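Local coordinates for protein AvrRxo1-ORF1 (Xanthomonas oryzae pv. oryzicola, PDB 4Z8T) that is a type III effector with a polynucleotide kinase domain, binds its partner AvrRxo1-ORF2 and probably transfers phosphate at a P-loop site, at residues S192-K200 against K309-Y317; G244-A255 against E265-I273. One frame throughout, in Å; residues are numbered along the deposited sequence.

Contact 1 of 2, residues S192-K200 against K309-Y317; sequences SLVGVLQRK and KTRAALEKY. With SO4 (sulfate ion), chain E.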
loop_
_atom_site.group_PDB
_atom_site.type_symbol
_atom_site.label_atom_id
_atom_site.label_comp_id
_atom_site.label_asym_id
_atom_site.label_seq_id
_atom_site.Cartn_x
_atom_site.Cartn_y
_atom_site.Cartn_z
ATOM N N SER A 192 -12.532 5.373 -10.143
ATOM C CA SER A 192 -12.578 5.827 -11.524
ATOM C C SER A 192 -13.060 4.731 -12.447
ATOM O O SER A 192 -13.789 5.004 -13.388
ATOM C CB SER A 192 -11.208 6.328 -11.998
ATOM O OG SER A 192 -10.914 7.590 -11.408
ATOM N N LEU A 193 -12.655 3.488 -12.180
ATOM C CA LEU A 193 -13.064 2.378 -13.033
ATOM C C LEU A 193 -14.576 2.186 -12.958
ATOM O O LEU A 193 -15.249 2.064 -13.991
ATOM C CB LEU A 193 -12.327 1.087 -12.642
ATOM C CG LEU A 193 -10.793 1.119 -12.773
ATOM C CD1 LEU A 193 -10.158 -0.158 -12.180
ATOM C CD2 LEU A 193 -10.347 1.279 -14.216
ATOM N N VAL A 194 -15.125 2.194 -11.747
ATOM C CA VAL A 194 -16.580 2.015 -11.660
ATOM C C VAL A 194 -17.307 3.262 -12.159
ATOM O O VAL A 194 -18.397 3.170 -12.717
ATOM C CB VAL A 194 -17.064 1.560 -10.274
ATOM C CG1 VAL A 194 -17.026 2.686 -9.307
ATOM C CG2 VAL A 194 -18.484 0.987 -10.373
ATOM N N GLY A 195 -16.678 4.424 -12.005
ATOM C CA GLY A 195 -17.218 5.649 -12.563
ATOM C C GLY A 195 -17.374 5.580 -14.077
ATOM O O GLY A 195 -18.363 6.049 -14.636
ATOM N N VAL A 196 -16.383 5.001 -14.746
ATOM C CA VAL A 196 -16.431 4.848 -16.191
ATOM C C VAL A 196 -17.534 3.858 -16.592
ATOM O O VAL A 196 -18.289 4.111 -17.533
ATOM C CB VAL A 196 -15.076 4.413 -16.746
ATOM C CG1 VAL A 196 -15.209 4.004 -18.218
ATOM C CG2 VAL A 196 -14.089 5.576 -16.626
ATOM N N LEU A 197 -17.629 2.744 -15.875
ATOM C CA LEU A 197 -18.666 1.750 -16.192
ATOM C C LEU A 197 -20.074 2.293 -16.003
ATOM O O LEU A 197 -21.005 1.814 -16.658
ATOM C CB LEU A 197 -18.480 0.463 -15.370
ATOM C CG LEU A 197 -17.226 -0.367 -15.677
ATOM C CD1 LEU A 197 -17.214 -1.648 -14.852
ATOM C CD2 LEU A 197 -17.106 -0.713 -17.171
ATOM N N GLN A 198 -20.239 3.287 -15.124
ATOM C CA GLN A 198 -21.547 3.913 -14.902
ATOM C C GLN A 198 -21.943 4.904 -15.980
ATOM O O GLN A 198 -23.126 5.235 -16.113
ATOM C CB GLN A 198 -21.580 4.643 -13.559
ATOM C CG GLN A 198 -21.623 3.710 -12.379
ATOM C CD GLN A 198 -21.497 4.439 -11.065
ATOM O OE1 GLN A 198 -20.434 4.433 -10.441
ATOM N NE2 GLN A 198 -22.579 5.074 -10.631
ATOM N N ARG A 199 -20.968 5.394 -16.741
ATOM C CA ARG A 199 -21.276 6.347 -17.801
ATOM C C ARG A 199 -21.973 5.623 -18.933
ATOM O O ARG A 199 -21.452 4.652 -19.462
ATOM C CB ARG A 199 -19.997 7.023 -18.309
ATOM C CG ARG A 199 -19.408 7.960 -17.286
ATOM C CD ARG A 199 -18.056 8.490 -17.725
ATOM N NE ARG A 199 -17.627 9.550 -16.829
ATOM C CZ ARG A 199 -16.537 10.284 -17.006
ATOM N NH1 ARG A 199 -15.761 10.067 -18.053
ATOM N NH2 ARG A 199 -16.242 11.235 -16.125
ATOM N N LYS A 200 -23.157 6.092 -19.309
ATOM C CA LYS A 200 -23.901 5.410 -20.354
ATOM C C LYS A 200 -23.590 6.006 -21.731
ATOM O O LYS A 200 -23.368 7.210 -21.850
ATOM C CB LYS A 200 -25.395 5.426 -20.019
ATOM C CG LYS A 200 -25.668 4.763 -18.667
ATOM C CD LYS A 200 -27.152 4.559 -18.405
ATOM C CE LYS A 200 -27.797 5.779 -17.759
ATOM N NZ LYS A 200 -27.849 5.672 -16.265
ATOM N N LYS A 309 -26.950 2.645 -8.941
ATOM C CA LYS A 309 -26.312 2.830 -10.238
ATOM C C LYS A 309 -24.957 2.144 -10.309
ATOM O O LYS A 309 -24.587 1.604 -11.345
ATOM C CB LYS A 309 -26.184 4.329 -10.553
ATOM C CG LYS A 309 -27.533 4.992 -10.769
ATOM C CD LYS A 309 -27.406 6.503 -10.955
ATOM C CE LYS A 309 -28.742 7.097 -11.386
ATOM N NZ LYS A 309 -28.710 8.588 -11.477
ATOM N N THR A 310 -24.223 2.159 -9.206
ATOM C CA THR A 310 -22.925 1.494 -9.148
ATOM C C THR A 310 -23.143 0.007 -9.342
ATOM O O THR A 310 -22.481 -0.640 -10.147
ATOM C CB THR A 310 -22.245 1.746 -7.794
ATOM O OG1 THR A 310 -21.994 3.154 -7.649
ATOM C CG2 THR A 310 -20.944 0.972 -7.686
ATOM N N ARG A 311 -24.122 -0.515 -8.614
ATOM C CA ARG A 311 -24.482 -1.921 -8.651
ATOM C C ARG A 311 -24.855 -2.370 -10.055
ATOM O O ARG A 311 -24.335 -3.357 -10.569
ATOM C CB ARG A 311 -25.671 -2.118 -7.706
ATOM C CG ARG A 311 -26.189 -3.501 -7.591
ATOM C CD ARG A 311 -26.922 -3.644 -6.270
ATOM N NE ARG A 311 -28.276 -3.080 -6.255
ATOM C CZ ARG A 311 -28.676 -2.045 -5.508
ATOM N NH1 ARG A 311 -27.832 -1.404 -4.705
ATOM N NH2 ARG A 311 -29.940 -1.645 -5.565
ATOM N N ALA A 312 -25.748 -1.623 -10.689
ATOM C CA ALA A 312 -26.205 -1.979 -12.026
ATOM C C ALA A 312 -25.095 -1.952 -13.069
ATOM O O ALA A 312 -25.043 -2.801 -13.958
ATOM C CB ALA A 312 -27.343 -1.082 -12.437
ATOM N N ALA A 313 -24.205 -0.967 -12.966
ATOM C CA ALA A 313 -23.100 -0.870 -13.914
ATOM C C ALA A 313 -22.152 -2.063 -13.795
ATOM O O ALA A 313 -21.668 -2.574 -14.801
ATOM C CB ALA A 313 -22.356 0.425 -13.712
ATOM N N LEU A 314 -21.870 -2.480 -12.562
ATOM C CA LEU A 314 -20.954 -3.586 -12.311
ATOM C C LEU A 314 -21.566 -4.922 -12.708
ATOM O O LEU A 314 -20.886 -5.766 -13.279
ATOM C CB LEU A 314 -20.541 -3.623 -10.841
ATOM C CG LEU A 314 -19.639 -2.481 -10.367
ATOM C CD1 LEU A 314 -19.480 -2.474 -8.855
ATOM C CD2 LEU A 314 -18.283 -2.621 -11.029
ATOM N N GLU A 315 -22.847 -5.110 -12.404
ATOM C CA GLU A 315 -23.499 -6.394 -12.680
ATOM C C GLU A 315 -23.504 -6.712 -14.173
ATOM O O GLU A 315 -23.413 -7.882 -14.564
ATOM C CB GLU A 315 -24.926 -6.428 -12.112
ATOM C CG GLU A 315 -25.020 -6.385 -10.586
ATOM C CD GLU A 315 -24.699 -7.717 -9.917
ATOM O OE1 GLU A 315 -24.415 -8.701 -10.636
ATOM O OE2 GLU A 315 -24.741 -7.780 -8.667
ATOM N N LYS A 316 -23.571 -5.670 -14.998
ATOM C CA LYS A 316 -23.539 -5.830 -16.449
ATOM C C LYS A 316 -22.257 -6.515 -16.916
ATOM O O LYS A 316 -22.239 -7.174 -17.957
ATOM C CB LYS A 316 -23.738 -4.476 -17.144
ATOM C CG LYS A 316 -25.101 -3.862 -16.844
ATOM C CD LYS A 316 -25.360 -2.517 -17.526
ATOM C CE LYS A 316 -26.747 -1.981 -17.128
ATOM N NZ LYS A 316 -27.019 -0.585 -17.605
ATOM N N TYR A 317 -21.195 -6.379 -16.119
ATOM C CA TYR A 317 -19.902 -6.953 -16.450
ATOM C C TYR A 317 -19.438 -7.974 -15.413
ATOM O O TYR A 317 -18.246 -8.239 -15.276
ATOM C CB TYR A 317 -18.870 -5.830 -16.650
ATOM C CG TYR A 317 -19.271 -4.915 -17.784
ATOM C CD1 TYR A 317 -19.036 -5.282 -19.103
ATOM C CD2 TYR A 317 -19.929 -3.716 -17.542
ATOM C CE1 TYR A 317 -19.416 -4.471 -20.146
ATOM C CE2 TYR A 317 -20.315 -2.893 -18.589
ATOM C CZ TYR A 317 -20.051 -3.281 -19.886
ATOM O OH TYR A 317 -20.437 -2.480 -20.935
HETATM S S SO4 E . -13.484 13.115 -17.352
HETATM O O1 SO4 E . -14.802 13.752 -17.324
HETATM O O2 SO4 E . -13.044 12.957 -15.968
HETATM O O3 SO4 E . -12.568 14.018 -18.052
HETATM O O4 SO4 E . -13.524 11.853 -18.086
HETATM O O HOH W 1 -21.925 -0.654 -17.168
#

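Contact 2 of 2, residues G244-A255 against E265-I273; sequences GTAEDGEKVMVA and ENAELYEKI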
loop_
_atom_site.group_PDB
_atom_site.type_symbol
_atom_site.label_atom_id
_atom_site.label_comp_id
_atom_site.label_asym_id
_atom_site.label_seq_id
_atom_site.Cartn_x
_atom_site.Cartn_y
_atom_site.Cartn_z
ATOM N N GLY A 244 -9.599 14.998 -2.035
ATOM C CA GLY A 244 -9.413 13.564 -2.138
ATOM C C GLY A 244 -10.671 12.878 -1.662
ATOM O O GLY A 244 -11.604 13.542 -1.209
ATOM N N THR A 245 -10.692 11.558 -1.772
ATOM C CA THR A 245 -11.912 10.804 -1.495
ATOM C C THR A 245 -11.749 9.977 -0.228
ATOM O O THR A 245 -10.844 9.150 -0.124
ATOM C CB THR A 245 -12.263 9.900 -2.686
ATOM O OG1 THR A 245 -12.373 10.699 -3.875
ATOM C CG2 THR A 245 -13.609 9.170 -2.427
ATOM N N ALA A 246 -12.626 10.221 0.745
ATOM C CA ALA A 246 -12.655 9.444 1.978
ATOM C C ALA A 246 -13.213 8.053 1.720
ATOM O O ALA A 246 -13.700 7.759 0.634
ATOM C CB ALA A 246 -13.485 10.156 3.019
ATOM N N GLU A 247 -13.142 7.207 2.736
ATOM C CA GLU A 247 -13.571 5.823 2.615
ATOM C C GLU A 247 -15.033 5.710 2.196
ATOM O O GLU A 247 -15.401 4.806 1.440
ATOM C CB GLU A 247 -13.333 5.096 3.941
ATOM C CG GLU A 247 -11.875 5.096 4.411
ATOM C CD GLU A 247 -11.435 6.390 5.097
ATOM O OE1 GLU A 247 -11.797 7.496 4.623
ATOM O OE2 GLU A 247 -10.705 6.295 6.114
ATOM N N ASP A 248 -15.859 6.643 2.658
ATOM C CA ASP A 248 -17.281 6.601 2.338
ATOM C C ASP A 248 -17.619 7.263 1.010
ATOM O O ASP A 248 -18.792 7.394 0.648
ATOM C CB ASP A 248 -18.125 7.186 3.481
ATOM C CG ASP A 248 -17.918 8.675 3.674
ATOM O OD1 ASP A 248 -17.034 9.263 3.015
ATOM O OD2 ASP A 248 -18.644 9.263 4.509
ATOM N N GLY A 249 -16.592 7.676 0.271
ATOM C CA GLY A 249 -16.831 8.216 -1.049
ATOM C C GLY A 249 -17.007 9.715 -1.082
ATOM O O GLY A 249 -17.112 10.295 -2.160
ATOM N N GLU A 250 -17.026 10.369 0.074
ATOM C CA GLU A 250 -17.184 11.821 0.029
ATOM C C GLU A 250 -15.853 12.534 -0.165
ATOM O O GLU A 250 -14.818 12.074 0.313
ATOM C CB GLU A 250 -17.943 12.393 1.224
ATOM C CG GLU A 250 -18.362 13.877 1.009
ATOM C CD GLU A 250 -19.042 14.171 -0.353
ATOM O OE1 GLU A 250 -18.345 14.487 -1.351
ATOM O OE2 GLU A 250 -20.291 14.114 -0.419
ATOM N N LYS A 251 -15.904 13.649 -0.882
ATOM C CA LYS A 251 -14.714 14.448 -1.150
ATOM C C LYS A 251 -14.385 15.321 0.044
ATOM O O LYS A 251 -15.274 15.935 0.651
ATOM C CB LYS A 251 -14.943 15.320 -2.381
ATOM C CG LYS A 251 -14.989 14.531 -3.689
ATOM C CD LYS A 251 -13.637 13.889 -3.961
ATOM C CE LYS A 251 -13.545 13.365 -5.377
ATOM N NZ LYS A 251 -14.326 12.093 -5.559
ATOM N N VAL A 252 -13.097 15.406 0.369
ATOM C CA VAL A 252 -12.658 16.235 1.480
ATOM C C VAL A 252 -11.433 17.012 1.036
ATOM O O VAL A 252 -10.691 16.555 0.165
ATOM C CB VAL A 252 -12.315 15.398 2.724
ATOM C CG1 VAL A 252 -13.555 14.688 3.257
ATOM C CG2 VAL A 252 -11.269 14.375 2.375
HETATM N N MSE A 253 -11.235 18.178 1.632
HETATM C CA MSE A 253 -10.053 18.982 1.341
HETATM C C MSE A 253 -8.830 18.306 1.927
HETATM O O MSE A 253 -8.837 17.860 3.086
HETATM C CB MSE A 253 -10.196 20.366 1.958
HETATM C CG MSE A 253 -8.993 21.219 1.753
HETATM SE SE MSE A 253 -9.149 22.124 0.053
HETATM C CE MSE A 253 -10.749 23.255 0.374
ATOM N N VAL A 254 -7.764 18.240 1.136
ATOM C CA VAL A 254 -6.573 17.517 1.557
ATOM C C VAL A 254 -5.378 18.458 1.720
ATOM O O VAL A 254 -4.650 18.376 2.705
ATOM C CB VAL A 254 -6.245 16.400 0.558
ATOM C CG1 VAL A 254 -4.872 15.772 0.879
ATOM C CG2 VAL A 254 -7.317 15.325 0.623
ATOM N N ALA A 255 -5.172 19.338 0.747
ATOM C CA ALA A 255 -4.095 20.336 0.845
ATOM C C ALA A 255 -4.519 21.560 0.055
ATOM O O ALA A 255 -5.367 21.469 -0.825
ATOM C CB ALA A 255 -2.765 19.775 0.305
ATOM N N GLU A 265 -4.797 20.007 5.080
ATOM C CA GLU A 265 -6.004 19.702 5.844
ATOM C C GLU A 265 -6.168 18.222 6.192
ATOM O O GLU A 265 -6.839 17.895 7.175
ATOM C CB GLU A 265 -7.231 20.207 5.087
ATOM C CG GLU A 265 -7.319 21.743 4.979
ATOM C CD GLU A 265 -6.507 22.320 3.836
ATOM O OE1 GLU A 265 -6.428 23.569 3.731
ATOM O OE2 GLU A 265 -5.975 21.536 3.023
ATOM N N ASN A 266 -5.576 17.322 5.407
ATOM C CA ASN A 266 -5.651 15.897 5.741
ATOM C C ASN A 266 -4.351 15.208 5.381
ATOM O O ASN A 266 -4.152 14.784 4.244
ATOM C CB ASN A 266 -6.831 15.232 5.021
ATOM C CG ASN A 266 -7.139 13.833 5.541
ATOM O OD1 ASN A 266 -6.256 12.989 5.670
ATOM N ND2 ASN A 266 -8.408 13.589 5.843
ATOM N N ALA A 267 -3.459 15.129 6.357
ATOM C CA ALA A 267 -2.119 14.596 6.146
ATOM C C ALA A 267 -2.093 13.139 5.720
ATOM O O ALA A 267 -1.260 12.751 4.909
ATOM C CB ALA A 267 -1.274 14.792 7.395
ATOM N N GLU A 268 -3.005 12.332 6.256
ATOM C CA GLU A 268 -3.077 10.925 5.879
ATOM C C GLU A 268 -3.386 10.772 4.405
ATOM O O GLU A 268 -2.719 10.036 3.683
ATOM C CB GLU A 268 -4.186 10.228 6.672
ATOM C CG GLU A 268 -4.364 8.762 6.323
ATOM C CD GLU A 268 -5.317 8.046 7.259
ATOM O OE1 GLU A 268 -6.146 8.722 7.909
ATOM O OE2 GLU A 268 -5.222 6.802 7.348
ATOM N N LEU A 269 -4.430 11.456 3.956
ATOM C CA LEU A 269 -4.765 11.404 2.549
ATOM C C LEU A 269 -3.669 12.011 1.676
ATOM O O LEU A 269 -3.435 11.525 0.578
ATOM C CB LEU A 269 -6.117 12.067 2.261
ATOM C CG LEU A 269 -7.355 11.189 2.389
ATOM C CD1 LEU A 269 -8.591 12.043 2.115
ATOM C CD2 LEU A 269 -7.268 10.012 1.419
ATOM N N TYR A 270 -3.010 13.066 2.150
ATOM C CA TYR A 270 -1.976 13.722 1.345
ATOM C C TYR A 270 -0.837 12.758 1.051
ATOM O O TYR A 270 -0.341 12.689 -0.077
ATOM C CB TYR A 270 -1.451 14.955 2.080
ATOM C CG TYR A 270 -0.621 15.914 1.251
ATOM C CD1 TYR A 270 -0.999 16.285 -0.029
ATOM C CD2 TYR A 270 0.526 16.487 1.777
ATOM C CE1 TYR A 270 -0.242 17.197 -0.779
ATOM C CE2 TYR A 270 1.291 17.401 1.030
ATOM C CZ TYR A 270 0.910 17.743 -0.240
ATOM O OH TYR A 270 1.666 18.646 -0.956
ATOM N N GLU A 271 -0.429 12.009 2.070
ATOM C CA GLU A 271 0.587 10.975 1.886
ATOM C C GLU A 271 0.121 9.944 0.848
ATOM O O GLU A 271 0.885 9.531 -0.026
ATOM C CB GLU A 271 0.930 10.311 3.233
ATOM C CG GLU A 271 2.052 9.272 3.138
ATOM C CD GLU A 271 2.453 8.698 4.487
ATOM O OE1 GLU A 271 1.821 9.054 5.505
ATOM O OE2 GLU A 271 3.402 7.872 4.531
ATOM N N LYS A 272 -1.121 9.557 0.943
ATOM C CA LYS A 272 -1.610 8.584 0.024
ATOM C C LYS A 272 -1.766 9.011 -1.442
ATOM O O LYS A 272 -1.397 8.320 -2.338
ATOM C CB LYS A 272 -2.904 7.980 0.598
ATOM C CG LYS A 272 -3.527 6.927 -0.184
ATOM C CD LYS A 272 -4.935 6.623 0.302
ATOM C CE LYS A 272 -4.904 5.663 1.467
ATOM N NZ LYS A 272 -3.747 4.726 1.374
ATOM N N ILE A 273 -2.319 10.183 -1.633
ATOM C CA ILE A 273 -2.762 10.563 -2.977
ATOM C C ILE A 273 -1.699 11.323 -3.775
ATOM O O ILE A 273 -1.977 11.889 -4.837
ATOM C CB ILE A 273 -4.144 11.286 -2.962
ATOM C CG1 ILE A 273 -4.027 12.702 -2.406
ATOM C CG2 ILE A 273 -5.184 10.430 -2.183
ATOM C CD1 ILE A 273 -5.363 13.475 -2.402
#

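Contact 1 of 2, residues S192-K200 against K309-Y317
Val194 opens the contact by pushing CG2 between Thr310 and Leu314, passing both side chains at about a right angle. The methyl lies 3.6 Å from Thr310 CG2 and also rests on CG and both methyls of Leu314. It gets there because CG2 is anti to the backbone N, which leaves CG1 (chi1 75°) wedged between N and the carbonyl carbon. One turn on, Leu197 splits its branch over two partners. Its CD1 meets Leu314 CD2 at 4.1 Å, while CD2 comes obliquely to the Tyr317 ring, 4.1 Å from CE2. The backbone carbonyl of Leu197 faces Ala313, and a water donates to Leu197 O (2.7 Å) and to Ala313 O, linking the two backbones. Gln198 lies along the margin, with CG 3.6 Å from Ala313 CB and its amide near Thr310, whose OG1 is already bonded to Arg306 O. Arg199 turns its back on residues 309-317. Its chain, extended from CG to NE, carries the guanidinium to a sulfate, where NH1 donates to O4 over 2.9 Å at a nearly straight 167° and NH2 gives a weak bond to O1. NH1 also bonds Pro206 O. The same sulfate, probably from the crystallisation liquor, is also bonded by Ala75 N within the likely Walker A loop, which is consistent with an anion pocket there. The axes of 192-198 and 309-315 run almost perpendicular (83°), 8.7 Å apart at closest. Helix 291-298 backs Leu314, helix 322-331 packs on Leu197 through Leu326 and His329, and helix 210-222 lies against Leu193 and Val196.

Contact 2 of 2, residues G244-A255 against E265-I273
Leu269 of helix 267-272 packs down on Val252 and Val254 of a beta hairpin. CB sits 3.8 Å from Val254 CG2. Past CG the side chain forks: CD1 drops between the two valines of the strand, 3.6 Å from Val252 CG2 and nearly as close to Val254 CG2, and the leucine side chain as a whole crosses both valines at about a right angle. CD2 swings the other way, toward Thr245 O at 4.0 Å. The hairpin beneath belongs to the antiparallel side of the P-loop kinase sheet: strands 238-245 and 251-258 are joined by a type I turn, Ala246 to Gly249, with Gly249 as a G1 bulge. The helix is docked on it at its N terminus. Asn266 N donates to Val254 O (3.0 Å, 162°), and the same residue is the N-cap, its OD1 taking Leu269 N from above the carbonyl plane. Just before it, Glu265 bends at chi2 (83°), which brings OE2 to 3.3 Å from CG of Met253, a selenomethionine; OE1 bonds Ser256 OG. Val254 CG1 packs on Tyr270 CB and touches CD1 of Ile273, just past the helix. Ala255 CB lies over one face of the Tyr270 ring, a CH-pi contact 4.1 Å from the centroid, while the phenol OH bonds His13 of the AvrRxo1-ORF2 chain.

After three N-terminal helices the chain lays down strand 66-71 and the probable P-loop, which leads into helix 78-85, and later reaches helix 189-198, the first half of contact 1. It then passes through helices 210-222 and 224-233 into the hairpin. Contact 2 closes a short loop there, with nine residues between its two segments, by folding helix 267-272 back on the antiparallel strands. The chain runs on through helix 291-298 into helix 304-315, where 309-317 returns to 192-200, so contact 2 is nested inside the much longer loop closed by contact 1. Contact 1 ties helices together; contact 2 joins helix to sheet. Their centres are 23 Å apart, and their nearest atoms about 8 Å.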